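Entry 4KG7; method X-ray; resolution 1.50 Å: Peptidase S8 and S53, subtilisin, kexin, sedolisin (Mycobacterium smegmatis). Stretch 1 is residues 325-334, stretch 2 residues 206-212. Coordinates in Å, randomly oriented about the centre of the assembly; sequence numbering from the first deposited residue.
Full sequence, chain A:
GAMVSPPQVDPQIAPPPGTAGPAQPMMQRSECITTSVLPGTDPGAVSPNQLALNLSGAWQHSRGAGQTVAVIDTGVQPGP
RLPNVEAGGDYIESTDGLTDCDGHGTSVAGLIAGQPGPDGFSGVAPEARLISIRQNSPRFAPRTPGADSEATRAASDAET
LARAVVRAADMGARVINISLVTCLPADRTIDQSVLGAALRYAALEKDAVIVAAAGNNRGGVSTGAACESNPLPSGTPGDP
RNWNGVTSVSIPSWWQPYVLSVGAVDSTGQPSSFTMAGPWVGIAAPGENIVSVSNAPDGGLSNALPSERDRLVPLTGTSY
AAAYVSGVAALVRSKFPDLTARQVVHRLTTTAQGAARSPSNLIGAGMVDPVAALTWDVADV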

ATOM      1  N   VAL A 325      -2.340  -5.163   5.589  1.00  5.10           N
ATOM      2  CA  VAL A 325      -1.896  -4.502   6.779  1.00  5.15           C
ATOM      3  C   VAL A 325      -2.703  -3.250   7.106  1.00  5.14           C
ATOM      4  O   VAL A 325      -3.015  -3.012   8.267  1.00  5.32           O
ATOM      5  CB  VAL A 325      -0.386  -4.215   6.742  1.00  5.14           C
ATOM      6  CG1 VAL A 325       0.059  -3.379   7.955  1.00  5.32           C
ATOM      7  CG2 VAL A 325       0.381  -5.525   6.717  1.00  5.27           C
ATOM      8  N   SER A 326      -3.024  -2.445   6.106  1.00  4.92           N
ATOM      9  CA  SER A 326      -3.931  -1.310   6.323  1.00  5.02           C
ATOM     10  C   SER A 326      -5.275  -1.736   6.909  1.00  5.19           C
ATOM     11  O   SER A 326      -5.834  -1.070   7.791  1.00  5.39           O
ATOM     12  CB  SER A 326      -4.122  -0.541   5.042  1.00  4.97           C
ATOM     13  OG  SER A 326      -2.928   0.152   4.736  1.00  4.94           O
ATOM     14  N   GLY A 327      -5.850  -2.803   6.376  1.00  5.29           N
ATOM     15  CA  GLY A 327      -7.085  -3.333   6.964  1.00  5.59           C
ATOM     16  C   GLY A 327      -6.931  -3.760   8.417  1.00  5.79           C
ATOM     17  O   GLY A 327      -7.772  -3.468   9.248  1.00  5.98           O
ATOM     18  N   VAL A 328      -5.836  -4.436   8.727  1.00  5.74           N
ATOM     19  CA  VAL A 328      -5.573  -4.818  10.115  1.00  5.98           C
ATOM     20  C   VAL A 328      -5.378  -3.611  11.010  1.00  6.06           C
ATOM     21  O   VAL A 328      -5.867  -3.587  12.124  1.00  6.38           O
ATOM     22  CB  VAL A 328      -4.366  -5.771  10.251  1.00  5.97           C
ATOM     23  CG1 VAL A 328      -4.143  -6.173  11.692  1.00  6.35           C
ATOM     24  CG2 VAL A 328      -4.575  -7.043   9.453  1.00  6.03           C
ATOM     25  N   ALA A 329      -4.661  -2.603  10.520  1.00  5.79           N
ATOM     26  CA  ALA A 329      -4.519  -1.352  11.256  1.00  5.96           C
ATOM     27  C   ALA A 329      -5.882  -0.735  11.564  1.00  6.28           C
ATOM     28  O   ALA A 329      -6.104  -0.263  12.659  1.00  6.58           O
ATOM     29  CB  ALA A 329      -3.630  -0.354  10.517  1.00  5.71           C
ATOM     30  N   ALA A 330      -6.807  -0.750  10.603  1.00  6.29           N
ATOM     31  CA  ALA A 330      -8.155  -0.224  10.839  1.00  6.63           C
ATOM     32  C   ALA A 330      -8.854  -1.041  11.932  1.00  7.01           C
ATOM     33  O   ALA A 330      -9.552  -0.462  12.775  1.00  7.35           O
ATOM     34  CB  ALA A 330      -8.999  -0.220   9.556  1.00  6.58           C
ATOM     35  N   LEU A 331      -8.698  -2.367  11.918  1.00  7.01           N
ATOM     36  CA  LEU A 331      -9.280  -3.183  13.001  1.00  7.52           C
ATOM     37  C   LEU A 331      -8.749  -2.718  14.356  1.00  7.88           C
ATOM     38  O   LEU A 331      -9.500  -2.560  15.334  1.00  8.35           O
ATOM     39  CB  LEU A 331      -8.977  -4.666  12.813  1.00  7.53           C
ATOM     40  CG  LEU A 331      -9.603  -5.327  11.590  1.00  7.47           C
ATOM     41  CD1 LEU A 331      -9.395  -6.848  11.662  1.00  7.62           C
ATOM     42  CD2 LEU A 331     -11.064  -4.959  11.362  1.00  7.79           C
ATOM     43  N   VAL A 332      -7.439  -2.550  14.426  1.00  7.76           N
ATOM     44  CA  VAL A 332      -6.766  -2.217  15.687  1.00  8.11           C
ATOM     45  C   VAL A 332      -7.202  -0.828  16.158  1.00  8.35           C
ATOM     46  O   VAL A 332      -7.476  -0.629  17.332  1.00  8.93           O
ATOM     47  CB  VAL A 332      -5.228  -2.322  15.546  1.00  7.93           C
ATOM     48  CG1 VAL A 332      -4.519  -1.706  16.743  1.00  8.23           C
ATOM     49  CG2 VAL A 332      -4.825  -3.786  15.392  1.00  7.89           C
ATOM     50  N   ARG A 333      -7.251   0.146  15.243  1.00  8.15           N
ATOM     51  CA  ARG A 333      -7.662   1.496  15.650  1.00  8.49           C
ATOM     52  C   ARG A 333      -9.113   1.581  16.063  1.00  8.98           C
ATOM     53  O   ARG A 333      -9.446   2.409  16.919  1.00  9.56           O
ATOM     54  CB  ARG A 333      -7.359   2.529  14.565  1.00  8.07           C
ATOM     55  CG  ARG A 333      -5.911   2.553  14.123  1.00  7.65           C
ATOM     56  CD  ARG A 333      -5.514   3.931  13.658  1.00  7.56           C
ATOM     57  NE  ARG A 333      -5.188   4.786  14.794  1.00  7.84           N
ATOM     58  CZ  ARG A 333      -4.579   5.963  14.679  1.00  7.90           C
ATOM     59  NH1 ARG A 333      -4.349   6.488  13.488  1.00  7.72           N
ATOM     60  NH2 ARG A 333      -4.252   6.642  15.757  1.00  8.29           N
ATOM     61  N   SER A 334      -9.977   0.735  15.506  1.00  9.07           N
ATOM     62  CA  SER A 334     -11.364   0.693  15.927  1.00  9.81           C
ATOM     63  C   SER A 334     -11.489   0.110  17.332  1.00 10.36           C
ATOM     64  O   SER A 334     -12.231   0.632  18.149  1.00 10.81           O
ATOM     65  CB  SER A 334     -12.200  -0.125  14.946  1.00  9.84           C
ATOM     66  OG  SER A 334     -13.554  -0.214  15.332  1.00 10.63           O
TER
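Stretch 2 (206-212) KDAVIVA

A strand laid against a helix tends to present every second side chain to it, and the segment 206-212 of this subtilisin-family peptidase illustrates the rule, with a polar clamp added at one end. The helix, residues 325-334, lies within a longer helix. The strand, 209-212, runs nearly antiparallel to it, with an angle of 161° between their N-to-C directions and a closest approach of 9.0 Å between axes. The start of stretch 2 meets the C-terminal part of the helical segment.

Lys206 is exposed and makes no contact with the helix. Asp207, the first residue after a helix to leave helical phi/psi, has positive phi (61/35). Its CA-to-CB bond points sideways, but the carboxylate comes nearer the helix and meets Arg333. Two hydrogen bonds join the pair: Arg333 NH1 donates to Asp207 O at 2.8 Å, almost linearly, and Arg333 NH2 donates to Asp207 OD2 at 2.9 Å, the latter within a salt bridge. The guanidinium thus holds both the backbone and the side chain of one residue.

At Ala208 the chain is extended, and its CB points away; its CA lies near the plane of the guanidinium, at the edge, 4.1 Å from Arg333 NH1. Val209 turns toward the helix. Its CG2 lies over one face of the guanidinium, 4.0 Å from Arg333 NH1, while its CG1 packs on Ala329 CB at 4.2 Å.

Ile210 points away, in keeping with the alternation. Val211 turns back: its CG1 meets Val325 CG1 at 4.0 Å, and its CB lies 3.2 Å from Ser326 OG, a hydroxyl hydrogen-bonded elsewhere in the structure. Here the backbones are close, with Val211 CA 6.2 Å from Ser326 CA. Ala212 points away again, continuing the pattern.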

ATOM      1  N   LYS A 206      -1.123  14.745  12.304  1.00 10.61           N
ATOM      2  CA  LYS A 206      -2.449  14.208  12.007  1.00 10.44           C
ATOM      3  C   LYS A 206      -2.636  12.772  12.502  1.00  9.78           C
ATOM      4  O   LYS A 206      -3.729  12.230  12.385  1.00  9.72           O
ATOM      5  CB  LYS A 206      -2.775  14.321  10.530  1.00 10.73           C
ATOM      6  CG  LYS A 206      -2.680  15.747   9.961  1.00 11.48           C
ATOM      7  CD  LYS A 206      -3.628  16.735  10.610  1.00 12.35           C
ATOM      8  CE  LYS A 206      -5.077  16.408  10.324  1.00 13.30           C
ATOM      9  NZ  LYS A 206      -6.022  17.432  10.890  1.00 14.94           N
ATOM     10  N   ASP A 207      -1.581  12.171  13.038  1.00  9.33           N
ATOM     11  CA  ASP A 207      -1.685  10.905  13.763  1.00  9.33           C
ATOM     12  C   ASP A 207      -2.210   9.760  12.912  1.00  8.64           C
ATOM     13  O   ASP A 207      -2.904   8.871  13.419  1.00  8.44           O
ATOM     14  CB  ASP A 207      -2.559  11.059  15.027  1.00 10.04           C
ATOM     15  CG  ASP A 207      -2.441   9.857  15.983  1.00 10.46           C
ATOM     16  OD1 ASP A 207      -1.314   9.426  16.265  1.00 10.77           O
ATOM     17  OD2 ASP A 207      -3.494   9.384  16.462  1.00 11.33           O
ATOM     18  N   ALA A 208      -1.854   9.746  11.624  1.00  8.07           N
ATOM     19  CA  ALA A 208      -2.277   8.664  10.727  1.00  7.46           C
ATOM     20  C   ALA A 208      -1.251   7.551  10.670  1.00  7.13           C
ATOM     21  O   ALA A 208      -0.057   7.833  10.626  1.00  7.07           O
ATOM     22  CB  ALA A 208      -2.516   9.214   9.333  1.00  7.49           C
ATOM     23  N   VAL A 209      -1.726   6.306  10.669  1.00  6.67           N
ATOM     24  CA  VAL A 209      -0.874   5.171  10.371  1.00  6.28           C
ATOM     25  C   VAL A 209      -0.721   5.073   8.848  1.00  5.90           C
ATOM     26  O   VAL A 209      -1.701   4.876   8.129  1.00  5.85           O
ATOM     27  CB  VAL A 209      -1.483   3.858  10.903  1.00  6.37           C
ATOM     28  CG1 VAL A 209      -0.647   2.669  10.450  1.00  6.30           C
ATOM     29  CG2 VAL A 209      -1.537   3.896  12.413  1.00  6.79           C
ATOM     30  N   ILE A 210       0.517   5.198   8.375  1.00  5.75           N
ATOM     31  CA  ILE A 210       0.797   5.179   6.952  1.00  5.46           C
ATOM     32  C   ILE A 210       1.456   3.841   6.637  1.00  5.41           C
ATOM     33  O   ILE A 210       2.451   3.466   7.243  1.00  5.70           O
ATOM     34  CB  ILE A 210       1.734   6.319   6.516  1.00  5.59           C
ATOM     35  CG1 ILE A 210       1.213   7.710   6.960  1.00  5.65           C
ATOM     36  CG2 ILE A 210       1.972   6.290   5.007  1.00  5.55           C
ATOM     37  CD1 ILE A 210       2.244   8.801   6.772  1.00  5.91           C
ATOM     38  N   VAL A 211       0.861   3.140   5.710  1.00  5.15           N
ATOM     39  CA  VAL A 211       1.281   1.802   5.306  1.00  5.10           C
ATOM     40  C   VAL A 211       1.644   1.839   3.836  1.00  5.03           C
ATOM     41  O   VAL A 211       0.855   2.305   3.017  1.00  4.94           O
ATOM     42  CB  VAL A 211       0.124   0.770   5.528  1.00  5.07           C
ATOM     43  CG1 VAL A 211       0.530  -0.637   5.145  1.00  5.19           C
ATOM     44  CG2 VAL A 211      -0.346   0.797   6.965  1.00  5.31           C
ATOM     45  N   ALA A 212       2.822   1.300   3.504  1.00  5.02           N
ATOM     46  CA  ALA A 212       3.336   1.311   2.128  1.00  5.01           C
ATOM     47  C   ALA A 212       3.834  -0.061   1.710  1.00  5.08           C
ATOM     48  O   ALA A 212       4.476  -0.763   2.491  1.00  5.30           O
ATOM     49  CB  ALA A 212       4.467   2.343   1.998  1.00  5.20           C
TER